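3-dehydroshikimate dehydratase (PDB 5HMQ) converts 3-dehydroshikimate to protocatechuate with release of water, using a divalent metal ion, in the bacterial breakdown of quinate and shikimate. Local coordinates at residues C[301-306]-C[311-316]. Sequence-based numbering, arbitrary orientation.
Sequences LEFAVD and ARLGNW
V305 and L313 face each other with their CA atoms 8.6 Å apart, where the strand ending at A304 turns into the helix 307-319. At D306 and A311 the CA atoms are 8.2 Å apart, and D306 occupies the N-cap position: its OD1 accepts a hydrogen bond from the backbone N of V309, capping an N-H in the helix's first turn.

One methyl group carries most of the side-chain contact. L313 has CG anti to the backbone N (chi1 -176°), carrying it off the helix, and chi2 (56°) turns CD2, not CD1, away from CA toward the strand. There L313 CD2 lies over one face of the F303 ring, 4.3 Å from the centroid and 25° off the ring normal, a CH-pi contact displaced toward the CG-CD2 side, with L313 CD2 4.0 Å from both F303 CG and F303 CD2. L313 CD2 also touches V305 CG1 at 4.2 Å, so F303 and V305 share it.

This beta-alpha connection belongs to the first VOC module of the HPPD-like domain. The helix packs on the mixed sheet, in which strand 295-304 runs between 341-346 and 363-371; L345 touches both F303 and L313, as does F598, from the loop just before strand 599-606 of the other mixed sheet.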
loop_
_atom_site.group_PDB
_atom_site.type_symbol
_atom_site.label_atom_id
_atom_site.label_comp_id
_atom_site.label_asym_id
_atom_site.label_seq_id
_atom_site.Cartn_x
_atom_site.Cartn_y
_atom_site.Cartn_z
ATOM N N LEU C 301 -4.454 27.298 9.985
ATOM C CA LEU C 301 -4.848 26.184 9.138
ATOM C C LEU C 301 -5.350 26.734 7.812
ATOM O O LEU C 301 -6.079 27.730 7.781
ATOM C CB LEU C 301 -5.942 25.347 9.805
ATOM C CG LEU C 301 -5.640 24.733 11.175
ATOM C CD1 LEU C 301 -6.842 23.954 11.687
ATOM C CD2 LEU C 301 -4.418 23.832 11.106
ATOM N N GLU C 302 -4.937 26.103 6.716
ATOM C CA GLU C 302 -5.363 26.490 5.376
ATOM C C GLU C 302 -6.192 25.361 4.776
ATOM O O GLU C 302 -5.693 24.243 4.604
ATOM C CB GLU C 302 -4.167 26.814 4.481
ATOM C CG GLU C 302 -4.563 27.304 3.093
ATOM C CD GLU C 302 -3.371 27.576 2.190
ATOM O OE1 GLU C 302 -2.220 27.390 2.638
ATOM O OE2 GLU C 302 -3.588 27.975 1.026
ATOM N N PHE C 303 -7.451 25.652 4.463
ATOM C CA PHE C 303 -8.357 24.679 3.873
ATOM C C PHE C 303 -8.545 24.960 2.390
ATOM O O PHE C 303 -8.675 26.116 1.975
ATOM C CB PHE C 303 -9.720 24.690 4.572
ATOM C CG PHE C 303 -9.728 24.002 5.907
ATOM C CD1 PHE C 303 -9.423 24.697 7.066
ATOM C CD2 PHE C 303 -10.054 22.658 6.002
ATOM C CE1 PHE C 303 -9.436 24.059 8.297
ATOM C CE2 PHE C 303 -10.071 22.016 7.226
ATOM C CZ PHE C 303 -9.761 22.717 8.376
ATOM N N ALA C 304 -8.559 23.893 1.595
ATOM C CA ALA C 304 -8.802 23.984 0.163
ATOM C C ALA C 304 -10.280 23.725 -0.091
ATOM O O ALA C 304 -10.788 22.644 0.225
ATOM C CB ALA C 304 -7.940 22.984 -0.607
ATOM N N VAL C 305 -10.964 24.715 -0.661
ATOM C CA VAL C 305 -12.407 24.675 -0.867
ATOM C C VAL C 305 -12.737 25.448 -2.138
ATOM O O VAL C 305 -11.906 26.177 -2.681
ATOM C CB VAL C 305 -13.186 25.280 0.325
ATOM C CG1 VAL C 305 -13.127 24.372 1.546
ATOM C CG2 VAL C 305 -12.641 26.663 0.661
ATOM N N ASP C 306 -13.969 25.288 -2.610
ATOM C CA ASP C 306 -14.542 26.183 -3.600
ATOM C C ASP C 306 -15.483 27.153 -2.886
ATOM O O ASP C 306 -15.595 27.147 -1.657
ATOM C CB ASP C 306 -15.230 25.393 -4.721
ATOM C CG ASP C 306 -16.413 24.563 -4.238
ATOM O OD1 ASP C 306 -16.821 24.688 -3.065
ATOM O OD2 ASP C 306 -16.937 23.767 -5.050
ATOM N N ALA C 311 -18.103 28.522 1.736
ATOM C CA ALA C 311 -19.106 29.258 2.494
ATOM C C ALA C 311 -19.768 28.352 3.522
ATOM O O ALA C 311 -20.062 28.780 4.644
ATOM C CB ALA C 311 -20.146 29.862 1.553
ATOM N N ARG C 312 -20.012 27.092 3.150
ATOM C CA ARG C 312 -20.610 26.143 4.080
ATOM C C ARG C 312 -19.669 25.843 5.240
ATOM O O ARG C 312 -20.107 25.735 6.391
ATOM C CB ARG C 312 -20.972 24.858 3.333
ATOM C CG ARG C 312 -22.342 24.300 3.652
ATOM C CD ARG C 312 -22.736 23.213 2.661
ATOM N NE ARG C 312 -22.611 23.665 1.277
ATOM C CZ ARG C 312 -21.821 23.097 0.370
ATOM N NH1 ARG C 312 -21.087 22.040 0.688
ATOM N NH2 ARG C 312 -21.774 23.582 -0.863
ATOM N N LEU C 313 -18.371 25.713 4.957
ATOM C CA LEU C 313 -17.401 25.506 6.028
ATOM C C LEU C 313 -17.270 26.749 6.896
ATOM O O LEU C 313 -17.128 26.647 8.120
ATOM C CB LEU C 313 -16.045 25.109 5.444
ATOM C CG LEU C 313 -14.956 24.757 6.459
ATOM C CD1 LEU C 313 -15.424 23.646 7.386
ATOM C CD2 LEU C 313 -13.671 24.359 5.747
ATOM N N GLY C 314 -17.316 27.931 6.277
ATOM C CA GLY C 314 -17.298 29.160 7.050
ATOM C C GLY C 314 -18.480 29.280 7.991
ATOM O O GLY C 314 -18.338 29.768 9.111
ATOM N N ASN C 315 -19.654 28.812 7.558
ATOM C CA ASN C 315 -20.825 28.829 8.431
ATOM C C ASN C 315 -20.596 27.959 9.661
ATOM O O ASN C 315 -20.904 28.364 10.788
ATOM C CB ASN C 315 -22.066 28.357 7.667
ATOM C CG ASN C 315 -22.538 29.357 6.631
ATOM O OD1 ASN C 315 -22.144 30.517 6.647
ATOM N ND2 ASN C 315 -23.406 28.911 5.732
ATOM N N TRP C 316 -20.065 26.751 9.456
ATOM C CA TRP C 316 -19.697 25.884 10.568
ATOM C C TRP C 316 -18.793 26.624 11.541
ATOM O O TRP C 316 -18.960 26.525 12.758
ATOM C CB TRP C 316 -19.010 24.626 10.037
ATOM C CG TRP C 316 -19.958 23.524 9.698
ATOM C CD1 TRP C 316 -20.958 23.561 8.769
ATOM C CD2 TRP C 316 -19.961 22.200 10.240
ATOM N NE1 TRP C 316 -21.603 22.349 8.722
ATOM C CE2 TRP C 316 -21.009 21.496 9.613
ATOM C CE3 TRP C 316 -19.189 21.546 11.204
ATOM C CZ2 TRP C 316 -21.300 20.168 9.916
ATOM C CZ3 TRP C 316 -19.481 20.229 11.505
ATOM C CH2 TRP C 316 -20.527 19.553 10.861
#